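Local coordinates for protein ATP synthase subunit s, mitochondrial (PDB 3E4G) that regulates mitochondrial ATP synthase, being needed for its proton conduction and supporting energy-driven ATP synthesis by blocking a proton leak through an alternative exit, at residues A[4-7]-A[8-12]; A[13-16]-A[17-20]; A[28-31]-A[32-35]; A[74-77]-A[78-81]. The protein carries 1 engineered substitution. All coordinates share one frame; numbering follows the deposited sequence. Where two conformers were deposited one is given.

Contact 1. Residues A[4-7]-A[8-12]; sequences EWLN and AVFNK. Engineered in segment 4-7: Glu4 (natural residue Gly).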
ATOM      1  N   GLU A   4     -13.457   3.426 -16.760  1.00 13.81           N
ATOM      2  CA  GLU A   4     -12.466   2.372 -16.646  1.00 13.55           C
ATOM      3  C   GLU A   4     -11.155   2.795 -17.185  1.00 12.37           C
ATOM      4  O   GLU A   4     -10.079   2.557 -16.580  1.00 12.49           O
ATOM      5  CB  GLU A   4     -12.943   1.092 -17.309  1.00 16.35           C
ATOM      6  CG  GLU A   4     -14.023   0.475 -16.576  1.00 21.79           C
ATOM      7  CD  GLU A   4     -14.554  -0.741 -17.347  1.00 25.16           C
ATOM      8  OE1 GLU A   4     -14.424  -1.816 -16.821  1.00 40.84           O
ATOM      9  OE2 GLU A   4     -15.024  -0.563 -18.467  1.00 37.84           O
ATOM     10  N   TRP A   5     -11.157   3.410 -18.370  1.00 11.85           N
ATOM     11  CA  TRP A   5      -9.911   3.903 -18.975  1.00 10.55           C
ATOM     12  C   TRP A   5      -9.261   4.952 -18.013  1.00  9.72           C
ATOM     13  O   TRP A   5      -8.037   4.915 -17.823  1.00  9.81           O
ATOM     14  CB  TRP A   5     -10.188   4.522 -20.363  1.00 10.72           C
ATOM     15  CG  TRP A   5      -8.968   5.266 -20.846  1.00 10.29           C
ATOM     16  CD1 TRP A   5      -7.839   4.741 -21.336  1.00 11.32           C
ATOM     17  CD2 TRP A   5      -8.777   6.687 -20.701  1.00  9.93           C
ATOM     18  NE1 TRP A   5      -6.902   5.783 -21.527  1.00 11.48           N
ATOM     19  CE2 TRP A   5      -7.468   6.959 -21.122  1.00 10.69           C
ATOM     20  CE3 TRP A   5      -9.592   7.737 -20.243  1.00 10.95           C
ATOM     21  CZ2 TRP A   5      -6.909   8.257 -21.096  1.00 10.20           C
ATOM     22  CZ3 TRP A   5      -9.043   9.032 -20.238  1.00 11.61           C
ATOM     23  CH2 TRP A   5      -7.736   9.254 -20.650  1.00 11.61           C
ATOM     24  N   LEU A   6     -10.051   5.850 -17.513  1.00 10.05           N
ATOM     25  CA  LEU A   6      -9.520   6.919 -16.689  1.00 10.16           C
ATOM     26  C   LEU A   6      -8.837   6.328 -15.439  1.00 10.16           C
ATOM     27  O   LEU A   6      -7.708   6.722 -15.069  1.00 10.10           O
ATOM     28  CB  LEU A   6     -10.640   7.866 -16.291  1.00 11.36           C
ATOM     29  CG  LEU A   6     -10.211   9.149 -15.584  1.00 11.75           C
ATOM     30  CD1 LEU A   6      -9.381  10.028 -16.492  1.00 12.76           C
ATOM     31  CD2 LEU A   6     -11.434   9.860 -14.974  1.00 16.37           C
ATOM     32  N   ASN A   7      -9.497   5.369 -14.759  1.00 10.90           N
ATOM     33  CA  ASN A   7      -8.867   4.753 -13.595  0.50 11.00           C
ATOM     34  C   ASN A   7      -7.593   4.046 -13.982  1.00 10.43           C
ATOM     35  O   ASN A   7      -6.597   4.091 -13.230  1.00 11.62           O
ATOM     36  CB  ASN A   7      -9.876   3.816 -12.902  0.50 12.42           C
ATOM     37  CG  ASN A   7     -10.878   4.558 -11.995  0.50 13.14           C
ATOM     38  OD1 ASN A   7     -10.698   5.634 -11.531  0.50 21.83           O
ATOM     39  ND2 ASN A   7     -11.939   3.833 -11.701  0.50 20.33           N
ATOM     40  N   ALA A   8      -7.612   3.364 -15.135  1.00 10.36           N
ATOM     41  CA  ALA A   8      -6.436   2.666 -15.557  1.00 10.56           C
ATOM     42  C   ALA A   8      -5.286   3.635 -15.820  1.00 10.14           C
ATOM     43  O   ALA A   8      -4.153   3.350 -15.380  1.00 10.32           O
ATOM     44  CB  ALA A   8      -6.713   1.811 -16.813  1.00 12.29           C
ATOM     45  N   VAL A   9      -5.500   4.732 -16.499  1.00  9.86           N
ATOM     46  CA  VAL A   9      -4.407   5.640 -16.801  1.00  9.80           C
ATOM     47  C   VAL A   9      -3.945   6.386 -15.530  1.00  9.50           C
ATOM     48  O   VAL A   9      -2.779   6.791 -15.474  1.00 10.35           O
ATOM     49  CB  VAL A   9      -4.756   6.580 -17.955  1.00 12.58           C
ATOM     50  CG1 VAL A   9      -5.630   7.711 -17.584  1.00 10.57           C
ATOM     51  CG2 VAL A   9      -3.602   6.875 -18.785  1.00 16.98           C
ATOM     52  N   PHE A  10      -4.824   6.588 -14.569  1.00  8.82           N
ATOM     53  CA  PHE A  10      -4.362   7.123 -13.267  1.00  8.51           C
ATOM     54  C   PHE A  10      -3.352   6.185 -12.623  1.00  8.47           C
ATOM     55  O   PHE A  10      -2.447   6.623 -11.885  1.00  9.57           O
ATOM     56  CB  PHE A  10      -5.532   7.412 -12.334  1.00  8.49           C
ATOM     57  CG  PHE A  10      -6.036   8.833 -12.454  1.00  9.00           C
ATOM     58  CD1 PHE A  10      -5.986   9.706 -11.369  1.00  9.36           C
ATOM     59  CD2 PHE A  10      -6.556   9.333 -13.675  1.00 10.57           C
ATOM     60  CE1 PHE A  10      -6.391  11.012 -11.423  1.00 10.48           C
ATOM     61  CE2 PHE A  10      -6.984  10.646 -13.753  1.00 11.39           C
ATOM     62  CZ  PHE A  10      -6.948  11.494 -12.641  1.00 11.30           C
ATOM     63  N   ASN A  11      -3.551   4.907 -12.806  1.00  8.20           N
ATOM     64  CA  ASN A  11      -2.702   3.866 -12.173  1.00  8.25           C
ATOM     65  C   ASN A  11      -1.493   3.480 -12.987  1.00  8.86           C
ATOM     66  O   ASN A  11      -0.493   3.018 -12.403  1.00 10.75           O
ATOM     67  CB  ASN A  11      -3.550   2.635 -11.822  1.00  8.00           C
ATOM     68  CG  ASN A  11      -4.316   2.860 -10.549  1.00  7.62           C
ATOM     69  OD1 ASN A  11      -5.572   3.153 -10.586  1.00 10.51           O
ATOM     70  ND2 ASN A  11      -3.675   2.755  -9.439  1.00  6.30           N
ATOM     71  N   LYS A  12      -1.525   3.594 -14.310  1.00  8.65           N
ATOM     72  CA  LYS A  12      -0.482   3.014 -15.138  1.00  9.13           C
ATOM     73  C   LYS A  12       0.877   3.622 -14.859  1.00  8.85           C
ATOM     74  O   LYS A  12       1.010   4.854 -14.766  1.00  9.66           O
ATOM     75  CB  LYS A  12      -0.865   3.201 -16.631  1.00  9.61           C
ATOM     76  CG  LYS A  12       0.158   2.604 -17.587  1.00 11.19           C
ATOM     77  CD  LYS A  12      -0.311   2.699 -19.053  1.00 12.88           C
ATOM     78  CE  LYS A  12       0.663   2.253 -20.037  1.00 16.47           C
ATOM     79  NZ  LYS A  12       0.975   0.885 -19.890  1.00 20.99           N
TER
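Trp5 and Val9, one turn apart on helix 2-11, meet through a CH-pi contact: the methyl CG1 of Val9 sits over one face of the indole, 4.1 Å from the centroid of the six-membered ring and 21° off its normal. Trp5 carries CG anti to its backbone N (chi1 169°), which swings the ring along the helix toward its C-terminal end and over the methyl. A second apolar pair follows one residue on. Leu6 CD1 touches Phe10 CE2 at 3.7 Å, the two side chains running next to each other and pointing the same way.

The polar part is the helical backbone ladder. Ala8 N donates to Glu4 O at 3.0 Å, Val9 N to Trp5 O at 2.9 Å and Phe10 N to Leu6 O at 2.9 Å; the rung from Asn11 N to Asn7 O is longer, at 3.2 Å, and more bent, with 139° at the hydrogen. Glu4, an engineered residue in place of glycine, turns its carboxylate to the N terminus of Ser1. Lys12 departs from helical geometry, although its N still bonds weakly to Ala8 O.

Dispersion between aromatic and aliphatic groups thus joins successive turns of this surface helix of the N-terminal domain, while the less linear rung from Asn11 and the weak one from Lys12 mark where its regular bonding gives out.

Contact 2. Residues A[13-16]-A[17-20]; sequences VDHD and RIRD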
ATOM      1  N   VAL A  13       1.892   2.787 -14.761  1.00  9.62           N
ATOM      2  CA  VAL A  13       3.263   3.242 -14.555  1.00  9.75           C
ATOM      3  C   VAL A  13       3.807   3.863 -15.811  1.00 10.35           C
ATOM      4  O   VAL A  13       3.665   3.336 -16.933  1.00 11.62           O
ATOM      5  CB  VAL A  13       4.171   2.065 -14.117  1.00 10.54           C
ATOM      6  CG1 VAL A  13       5.645   2.512 -14.043  1.00 14.05           C
ATOM      7  CG2 VAL A  13       3.768   1.552 -12.790  1.00 14.17           C
ATOM      8  N   ASP A  14       4.442   4.992 -15.666  1.00 11.39           N
ATOM      9  CA  ASP A  14       5.278   5.590 -16.750  1.00 12.63           C
ATOM     10  C   ASP A  14       6.757   5.383 -16.380  1.00 12.85           C
ATOM     11  O   ASP A  14       7.291   6.009 -15.453  1.00 12.57           O
ATOM     12  CB  ASP A  14       4.925   7.017 -16.909  1.00 13.47           C
ATOM     13  CG  ASP A  14       5.608   7.656 -18.111  1.00 15.64           C
ATOM     14  OD1 ASP A  14       5.005   8.539 -18.812  1.00 16.73           O
ATOM     15  OD2 ASP A  14       6.731   7.264 -18.427  1.00 19.44           O
ATOM     16  N   HIS A  15       7.359   4.394 -17.025  1.00 14.10           N
ATOM     17  CA  HIS A  15       8.738   4.017 -16.670  1.00 14.59           C
ATOM     18  C   HIS A  15       9.732   5.098 -17.006  1.00 15.16           C
ATOM     19  O   HIS A  15      10.804   5.175 -16.428  1.00 16.13           O
ATOM     20  CB  HIS A  15       9.114   2.666 -17.284  1.00 17.21           C
ATOM     21  CG  HIS A  15       8.397   1.489 -16.646  1.00 17.05           C
ATOM     22  ND1 HIS A  15       8.724   0.976 -15.403  1.00 18.67           N
ATOM     23  CD2 HIS A  15       7.250   0.868 -17.010  1.00 21.36           C
ATOM     24  CE1 HIS A  15       7.878   0.009 -15.093  1.00 21.37           C
ATOM     25  NE2 HIS A  15       6.983  -0.099 -16.063  1.00 24.05           N
ATOM     26  N   ASP A  16       9.396   5.942 -17.989  1.00 15.83           N
ATOM     27  CA  ASP A  16      10.241   7.100 -18.297  1.00 16.94           C
ATOM     28  C   ASP A  16      10.264   8.029 -17.112  1.00 15.85           C
ATOM     29  O   ASP A  16      11.322   8.616 -16.767  1.00 16.64           O
ATOM     30  CB  ASP A  16       9.761   7.817 -19.545  1.00 19.48           C
ATOM     31  CG  ASP A  16       9.944   7.031 -20.824  1.00 22.20           C
ATOM     32  OD1 ASP A  16      10.834   6.156 -20.865  1.00 29.08           O
ATOM     33  OD2 ASP A  16       9.117   7.298 -21.704  1.00 32.50           O
ATOM     34  N   ARG A  17       9.129   8.191 -16.457  1.00 14.67           N
ATOM     35  CA  ARG A  17       9.068   9.042 -15.367  1.00 14.01           C
ATOM     36  C   ARG A  17       9.932   8.507 -14.170  1.00 13.59           C
ATOM     37  O   ARG A  17      10.695   9.250 -13.482  1.00 14.90           O
ATOM     38  CB  ARG A  17       7.623   9.277 -14.871  1.00 14.23           C
ATOM     39  CG  ARG A  17       7.471  10.268 -13.768  1.00 13.78           C
ATOM     40  CD  ARG A  17       7.921  11.662 -14.211  1.00 14.24           C
ATOM     41  NE  ARG A  17       7.620  12.661 -13.203  1.00 14.37           N
ATOM     42  CZ  ARG A  17       8.097  13.906 -13.271  1.00 16.66           C
ATOM     43  NH1 ARG A  17       8.835  14.298 -14.349  1.00 18.99           N
ATOM     44  NH2 ARG A  17       7.873  14.754 -12.334  1.00 17.80           N
ATOM     45  N   ILE A  18       9.823   7.218 -13.913  1.00 13.08           N
ATOM     46  CA  ILE A  18      10.680   6.561 -12.906  1.00 13.03           C
ATOM     47  C   ILE A  18      12.159   6.797 -13.212  1.00 14.48           C
ATOM     48  O   ILE A  18      12.959   7.129 -12.316  1.00 15.74           O
ATOM     49  CB  ILE A  18      10.374   5.056 -12.741  1.00 13.00           C
ATOM     50  CG1 ILE A  18       8.958   4.853 -12.204  1.00 12.80           C
ATOM     51  CG2 ILE A  18      11.394   4.376 -11.897  1.00 16.35           C
ATOM     52  CD1 ILE A  18       8.468   3.470 -12.211  1.00 13.56           C
ATOM     53  N   ARG A  19      12.536   6.704 -14.498  1.00 16.00           N
ATOM     54  CA  ARG A  19      13.941   6.920 -14.896  1.00 17.45           C
ATOM     55  C   ARG A  19      14.342   8.325 -14.568  1.00 17.75           C
ATOM     56  O   ARG A  19      15.482   8.615 -14.176  1.00 21.67           O
ATOM     57  CB  ARG A  19      14.110   6.583 -16.344  1.00 19.32           C
ATOM     58  CG  ARG A  19      15.533   6.641 -16.814  1.00 24.75           C
ATOM     59  CD  ARG A  19      15.579   6.676 -18.390  1.00 30.22           C
ATOM     60  NE  ARG A  19      14.891   7.910 -18.844  1.00 31.89           N
ATOM     61  CZ  ARG A  19      13.911   7.966 -19.745  1.00 35.23           C
ATOM     62  NH1 ARG A  19      13.456   6.838 -20.290  1.00 35.56           N
ATOM     63  NH2 ARG A  19      13.356   9.127 -20.084  1.00 34.02           N
ATOM     64  N   ASP A  20      13.467   9.284 -14.857  1.00 15.96           N
ATOM     65  CA  ASP A  20      13.781  10.730 -14.782  1.00 17.08           C
ATOM     66  C   ASP A  20      13.852  11.245 -13.351  1.00 17.05           C
ATOM     67  O   ASP A  20      14.732  12.044 -13.062  1.00 20.08           O
ATOM     68  CB  ASP A  20      12.806  11.621 -15.624  1.00 18.70           C
ATOM     69  CG  ASP A  20      12.970  11.410 -17.125  1.00 24.77           C
ATOM     70  OD1 ASP A  20      13.981  10.812 -17.584  1.00 26.98           O
ATOM     71  OD2 ASP A  20      11.990  11.862 -17.816  1.00 26.31           O
TER
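Asp16 and Arg19 lie side by side and point the same way, their carboxylate and guanidinium planes turned 41° apart, and the salt bridge between them runs from Arg19 NH1 to Asp16 OD1 at 2.8 Å. As a hydrogen bond it is weak, bent to 130° at the hydrogen. Arg19 reaches this position by folding back at chi3 (62°), which also brings NH2 to Asp20 OD1 at 3.1 Å. That oxygen is met on its syn side, tilted out of the carboxylate plane. Asp16 at NH1 and Asp20 at NH2 thus share the guanidinium in a three-residue salt-bridge network, and the two acids probably balance its charge.

Asp14 is the N-cap of helix 15-21, within the N-terminal domain. Its OD2 takes Arg17 N at 3.2 Å, approached from above the carboxylate plane, and more weakly Asp16 N, while its carbonyl O accepts from Ile18 N at 3.2 Å. The negative side chain thus faces backbone N-H groups of the first turn, which probably suits the positive end of the helix dipole.

Asp14 and Arg17 cross aslant at their CB atoms. The guanidinium of Arg17 leads away from the cap and forms a salt bridge with Glu29 on helix 23-33. On the apolar side Val13 CG1 meets Ile18 CD1 at 3.5 Å, a tight carbon pair. The same Val13 methyl stands 3.5 Å above the centre of the His15 ring, and Ile18 extends alongside that ring, its CD1 coming within 4.1 Å of His15 ND1. Ile18 also packs on Pro23 and Ala26 of helix 23-33.

Contact 3. Residues A[28-31]-A[32-35]; sequences SEWL and LRCG. With MG (magnesium ion), chain B.
Gly35 O binds the magnesium ion at 2.2 Å; three waters at 2.4 to 2.5 Å and the carbonyl oxygen of Thr69 are the ion's other ligands. Gly35 O is presented by the end of helix 23-33, whose backbone rungs include Leu32 N to Ser28 O at 2.9 Å and Cys34 N to Trp30 O at 3.1 Å. The helix closes in a Schellman motif: Gly35, at positive phi, is the C-prime residue, its N bonded to Leu32 O while Ala36 N returns to Leu31 O. The turn that stops the helix thereby directs a carbonyl at the metal.

Just before Gly35, Cys34 SG reaches back one turn to make a sulfur-aromatic contact with Trp30, 4.4 Å from the centroid of the five-membered ring and oblique to it. Leu31 CD2 stands over a face of the indole. Arg33 sets CG between its backbone N and carbonyl carbon (chi1 75°) and then runs extended, laying one face of its guanidinium over Trp30 CA with the indole plane turned 74° from it. Arg33 NE is held by Phe10 O of helix 2-11. Weak bonds through one water link Arg33 NH1 with Glu29 OE1, and Glu29 OE2 is salt-bridged to Arg25.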
ATOM      1  N   SER A  28       5.144   8.832  -5.485  1.00  7.13           N
ATOM      2  CA  SER A  28       4.443   9.900  -4.801  1.00  7.14           C
ATOM      3  C   SER A  28       3.399  10.535  -5.726  1.00  6.95           C
ATOM      4  O   SER A  28       2.291  10.850  -5.313  1.00  7.41           O
ATOM      5  CB  SER A  28       5.414  11.013  -4.360  1.00  7.60           C
ATOM      6  OG  SER A  28       6.359  10.544  -3.385  1.00  7.46           O
ATOM      7  N   GLU A  29       3.807  10.747  -6.966  1.00  7.65           N
ATOM      8  CA  GLU A  29       2.888  11.341  -7.985  1.00  7.89           C
ATOM      9  C   GLU A  29       1.694  10.406  -8.199  1.00  7.14           C
ATOM     10  O   GLU A  29       0.527  10.845  -8.259  1.00  7.81           O
ATOM     11  CB  GLU A  29       3.633  11.584  -9.269  1.00  8.31           C
ATOM     12  CG  GLU A  29       4.616  12.770  -9.151  1.00  9.28           C
ATOM     13  CD  GLU A  29       5.596  12.921 -10.229  1.00 11.25           C
ATOM     14  OE1 GLU A  29       5.674  12.106 -11.141  1.00 12.81           O
ATOM     15  OE2 GLU A  29       6.330  13.978 -10.154  1.00 15.42           O
ATOM     16  N   TRP A  30       1.945   9.121  -8.395  1.00  7.16           N
ATOM     17  CA  TRP A  30       0.880   8.118  -8.544  1.00  6.89           C
ATOM     18  C   TRP A  30      -0.077   8.157  -7.353  1.00  6.55           C
ATOM     19  O   TRP A  30      -1.305   8.245  -7.502  1.00  7.04           O
ATOM     20  CB  TRP A  30       1.498   6.717  -8.703  1.00  7.33           C
ATOM     21  CG  TRP A  30       0.538   5.607  -8.493  1.00  6.76           C
ATOM     22  CD1 TRP A  30      -0.628   5.330  -9.151  1.00  7.40           C
ATOM     23  CD2 TRP A  30       0.651   4.588  -7.479  1.00  7.28           C
ATOM     24  NE1 TRP A  30      -1.226   4.212  -8.644  1.00  7.62           N
ATOM     25  CE2 TRP A  30      -0.451   3.725  -7.601  1.00  7.63           C
ATOM     26  CE3 TRP A  30       1.622   4.323  -6.483  1.00  7.15           C
ATOM     27  CZ2 TRP A  30      -0.668   2.634  -6.749  1.00  8.16           C
ATOM     28  CZ3 TRP A  30       1.430   3.242  -5.658  1.00  8.12           C
ATOM     29  CH2 TRP A  30       0.306   2.427  -5.761  1.00  8.69           C
ATOM     30  N   LEU A  31       0.485   8.091  -6.148  1.00  6.80           N
ATOM     31  CA  LEU A  31      -0.386   8.034  -4.958  1.00  6.84           C
ATOM     32  C   LEU A  31      -1.209   9.296  -4.839  1.00  6.61           C
ATOM     33  O   LEU A  31      -2.435   9.237  -4.649  1.00  7.23           O
ATOM     34  CB  LEU A  31       0.472   7.756  -3.721  1.00  6.69           C
ATOM     35  CG  LEU A  31       0.878   6.266  -3.679  1.00  6.99           C
ATOM     36  CD1 LEU A  31       2.142   6.026  -2.848  1.00  7.59           C
ATOM     37  CD2 LEU A  31      -0.250   5.385  -3.168  1.00  7.80           C
ATOM     38  N   LEU A  32      -0.576  10.467  -4.944  1.00  6.87           N
ATOM     39  CA  LEU A  32      -1.369  11.676  -4.715  0.50  7.30           C
ATOM     40  C   LEU A  32      -2.380  11.899  -5.866  1.00  7.46           C
ATOM     41  O   LEU A  32      -3.504  12.331  -5.598  1.00  7.96           O
ATOM     42  CB  LEU A  32      -0.535  12.923  -4.458  0.50  7.95           C
ATOM     43  CG  LEU A  32      -0.134  13.114  -2.982  0.50  6.33           C
ATOM     44  CD1 LEU A  32       0.780  11.990  -2.423  0.50  7.64           C
ATOM     45  CD2 LEU A  32       0.595  14.476  -2.862  0.50  7.51           C
ATOM     46  N   ARG A  33      -2.034  11.584  -7.116  1.00  7.45           N
ATOM     47  CA  ARG A  33      -3.026  11.793  -8.193  1.00  7.88           C
ATOM     48  C   ARG A  33      -4.218  10.869  -7.997  1.00  8.00           C
ATOM     49  O   ARG A  33      -5.330  11.171  -8.459  1.00  9.07           O
ATOM     50  CB  ARG A  33      -2.402  11.674  -9.612  1.00  8.51           C
ATOM     51  CG  ARG A  33      -2.090  10.267 -10.053  1.00  8.10           C
ATOM     52  CD  ARG A  33      -1.022  10.290 -11.130  1.00  8.39           C
ATOM     53  NE  ARG A  33      -0.841   8.958 -11.702  1.00  8.61           N
ATOM     54  CZ  ARG A  33       0.299   8.484 -12.188  1.00  9.57           C
ATOM     55  NH1 ARG A  33       1.389   9.265 -12.220  1.00 10.66           N
ATOM     56  NH2 ARG A  33       0.353   7.231 -12.625  1.00 10.97           N
ATOM     57  N   CYS A  34      -4.007   9.714  -7.317  1.00  7.48           N
ATOM     58  CA  CYS A  34      -5.044   8.754  -7.035  1.00  7.40           C
ATOM     59  C   CYS A  34      -5.715   8.981  -5.681  1.00  7.68           C
ATOM     60  O   CYS A  34      -6.471   8.103  -5.216  1.00  8.32           O
ATOM     61  CB  CYS A  34      -4.489   7.316  -7.118  1.00  7.44           C
ATOM     62  SG  CYS A  34      -4.065   6.791  -8.776  1.00  8.04           S
ATOM     63  N   GLY A  35      -5.516  10.147  -5.055  1.00  7.76           N
ATOM     64  CA  GLY A  35      -6.226  10.449  -3.813  1.00  8.24           C
ATOM     65  C   GLY A  35      -5.645   9.805  -2.578  1.00  8.37           C
ATOM     66  O   GLY A  35      -6.372   9.663  -1.569  1.00 10.96           O
TER
HETATM   67 MG    MG B 176      -7.425  10.356   0.277  1.00 11.25          MG
HETATM   68  O   HOH W   1       4.589   8.935 -11.781  1.00 15.07           O
HETATM   69  O   HOH W   2      -9.401  10.865  -1.198  1.00 12.65           O
HETATM   70  O   HOH W   3      -8.575  11.058   2.230  1.00 12.65           O
HETATM   71  O   HOH W   4      -6.665  12.591  -0.201  1.00 15.94           O

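Contact 4. Residues A[74-77]-A[78-81]; sequences MSIG and FDHM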
ATOM      1  N   MET A  74      -5.182   0.783  -7.700  1.00  8.68           N
ATOM      2  CA  MET A  74      -5.557  -0.637  -7.992  1.00 11.81           C
ATOM      3  C   MET A  74      -4.473  -1.308  -8.727  1.00  9.16           C
ATOM      4  O   MET A  74      -3.803  -0.689  -9.540  1.00 13.14           O
ATOM      5  CB  MET A  74      -6.830  -0.775  -8.557  1.00 15.07           C
ATOM      6  CG  MET A  74      -6.824  -0.226  -9.740  1.00 15.71           C
ATOM      7  SD  MET A  74      -8.523  -0.381 -10.525  1.00 24.07           S
ATOM      8  CE  MET A  74      -9.016  -2.019 -10.138  1.00 16.66           C
ATOM      9  N   SER A  75      -4.401  -2.608  -8.591  1.00 10.16           N
ATOM     10  CA  SER A  75      -3.686  -3.538  -9.414  1.00  9.87           C
ATOM     11  C   SER A  75      -2.349  -3.064  -9.890  1.00 10.09           C
ATOM     12  O   SER A  75      -1.365  -2.964  -9.095  1.00 10.30           O
ATOM     13  CB  SER A  75      -4.639  -4.094 -10.539  1.00 12.02           C
ATOM     14  OG  SER A  75      -4.935  -3.059 -11.488  1.00 13.74           O
ATOM     15  N   ILE A  76      -2.210  -2.887 -11.182  1.00 13.26           N
ATOM     16  CA  ILE A  76      -0.896  -2.614 -11.729  1.00 13.46           C
ATOM     17  C   ILE A  76      -0.410  -1.211 -11.288  1.00 10.68           C
ATOM     18  O   ILE A  76       0.788  -0.929 -11.447  1.00 11.20           O
ATOM     19  CB  ILE A  76      -0.718  -2.978 -13.202  1.00 14.65           C
ATOM     20  CG1 ILE A  76      -1.685  -2.094 -13.906  1.00 18.32           C
ATOM     21  CG2 ILE A  76      -0.786  -4.491 -13.416  1.00 18.89           C
ATOM     22  CD1 ILE A  76      -2.323  -0.780 -13.422  1.00 26.91           C
ATOM     23  N   GLY A  77      -1.233  -0.329 -10.674  1.00  9.77           N
ATOM     24  CA  GLY A  77      -0.667   0.877 -10.065  1.00  8.93           C
ATOM     25  C   GLY A  77       0.405   0.532  -9.035  1.00  8.18           C
ATOM     26  O   GLY A  77       1.367   1.273  -8.863  1.00  7.99           O
ATOM     27  N   PHE A  78       0.235  -0.606  -8.363  1.00  8.36           N
ATOM     28  CA  PHE A  78       1.209  -1.007  -7.354  1.00  8.24           C
ATOM     29  C   PHE A  78       2.554  -1.365  -7.925  1.00  8.67           C
ATOM     30  O   PHE A  78       3.516  -1.477  -7.140  1.00  9.23           O
ATOM     31  CB  PHE A  78       0.636  -2.130  -6.480  1.00  9.70           C
ATOM     32  CG  PHE A  78      -0.498  -1.681  -5.577  1.00  9.19           C
ATOM     33  CD1 PHE A  78      -0.272  -0.918  -4.434  1.00 10.81           C
ATOM     34  CD2 PHE A  78      -1.800  -1.960  -5.879  1.00  9.68           C
ATOM     35  CE1 PHE A  78      -1.314  -0.489  -3.629  1.00 11.73           C
ATOM     36  CE2 PHE A  78      -2.842  -1.508  -5.114  1.00 10.85           C
ATOM     37  CZ  PHE A  78      -2.615  -0.803  -3.963  1.00 11.34           C
ATOM     38  N   ASP A  79       2.696  -1.493  -9.239  1.00  8.95           N
ATOM     39  CA  ASP A  79       4.016  -1.619  -9.822  1.00  9.78           C
ATOM     40  C   ASP A  79       4.887  -0.383  -9.551  1.00  8.44           C
ATOM     41  O   ASP A  79       6.134  -0.472  -9.626  1.00  9.35           O
ATOM     42  CB  ASP A  79       3.954  -1.971 -11.284  1.00 11.23           C
ATOM     43  CG  ASP A  79       3.471  -3.430 -11.540  1.00 12.38           C
ATOM     44  OD1 ASP A  79       3.378  -4.239 -10.602  1.00 15.84           O
ATOM     45  OD2 ASP A  79       3.192  -3.704 -12.698  1.00 16.85           O
ATOM     46  N   HIS A  80       4.274   0.749  -9.222  1.00  7.88           N
ATOM     47  CA  HIS A  80       5.084   1.908  -8.783  1.00  8.15           C
ATOM     48  C   HIS A  80       5.874   1.615  -7.479  1.00  8.40           C
ATOM     49  O   HIS A  80       6.758   2.370  -7.114  1.00  9.95           O
ATOM     50  CB  HIS A  80       4.204   3.140  -8.487  1.00  8.00           C
ATOM     51  CG  HIS A  80       3.646   3.815  -9.714  1.00  8.29           C
ATOM     52  ND1 HIS A  80       2.394   3.519 -10.220  1.00  7.92           N
ATOM     53  CD2 HIS A  80       4.137   4.786 -10.512  1.00  8.79           C
ATOM     54  CE1 HIS A  80       2.189   4.320 -11.266  1.00  8.46           C
ATOM     55  NE2 HIS A  80       3.225   5.080 -11.475  1.00  9.46           N
ATOM     56  N   MET A  81       5.469   0.595  -6.775  1.00  7.39           N
ATOM     57  CA  MET A  81       6.065   0.214  -5.437  0.50  7.25           C
ATOM     58  C   MET A  81       7.443  -0.483  -5.690  1.00  7.66           C
ATOM     59  O   MET A  81       8.180  -0.664  -4.726  1.00  8.19           O
ATOM     60  CB  MET A  81       5.144  -0.730  -4.642  0.50  7.39           C
ATOM     61  CG  MET A  81       3.776  -0.082  -4.283  0.50  5.67           C
ATOM     62  SD  MET A  81       3.821   1.408  -3.212  0.50  5.80           S
ATOM     63  CE  MET A  81       4.514   0.730  -1.756  0.50  7.58           C
TER
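Gly77 O and His80 form the close-fitting part of this turn, the carbonyl oxygen accepting two bonds from the one residue. His80 ND1 reaches it at 2.8 Å, in the carbonyl plane on a lone pair, and the oxygen in turn lies only 7° from the imidazole plane; the backbone N of His80 adds a second bond to Gly77 O at 3.0 Å. The first torsion of His80 (chi1 -73°) sets CG beside its own backbone N, so that ring and amide can share the acceptor. The ND1 bond fixes the ring's rotation and establishes ND1 as a protonated nitrogen. The buried imidazole is stacked with Trp30.

Phe78 belongs to the same inward side. Its N donates to Ser75 O at 2.9 Å, and that oxygen also lies at the edge of the phenyl ring, 3.4 Å from Phe78 CD2. The ring meets Trp30 edge-to-face and packs on Cys102 and Leu106 of helix 100-107.

Ile76 and Asp79 make up the looser, more solvent-facing side. Backbone bonding persists, Asp79 N to Ile76 O at 3.0 Å, but the side chains cross with no closer approach than Ile76 CB to Asp79 OD2 at 4.0 Å. Asp79 OD1 turns instead to Arg105 in a salt bridge.

The successive i to i+3 backbone bonds are those of a 3-10 segment, here on the connection between strands 63-69 and 89-93 that forms the convex side of a leucine-rich repeat, LRR 2.

Contacts 1, 2 and 3 follow in series along the N-terminal domain, on helices 2-11, 15-21 and 23-33, whereas contact 4 lies later, in LRR 2 between strands 63-69 and 89-93 of the mixed sheet. Contacts 1, 2 and 3 have centres about 11, 13 and 11 Å from that of contact 4, and all three touch it: Asn11, Val13 and Trp30 each reach residues of 74-81. Contacts 1 and 2, about 16 Å apart, merely adjoin in sequence, while Arg17 ties contact 2 to contact 3. Helices 2-11 and 23-33, with Val13 of the intervening loop, pack against LRR 2, while helix 15-21 leans on helix 23-33, and magnesium, bound by Gly35 and Thr69, bridges the two regions.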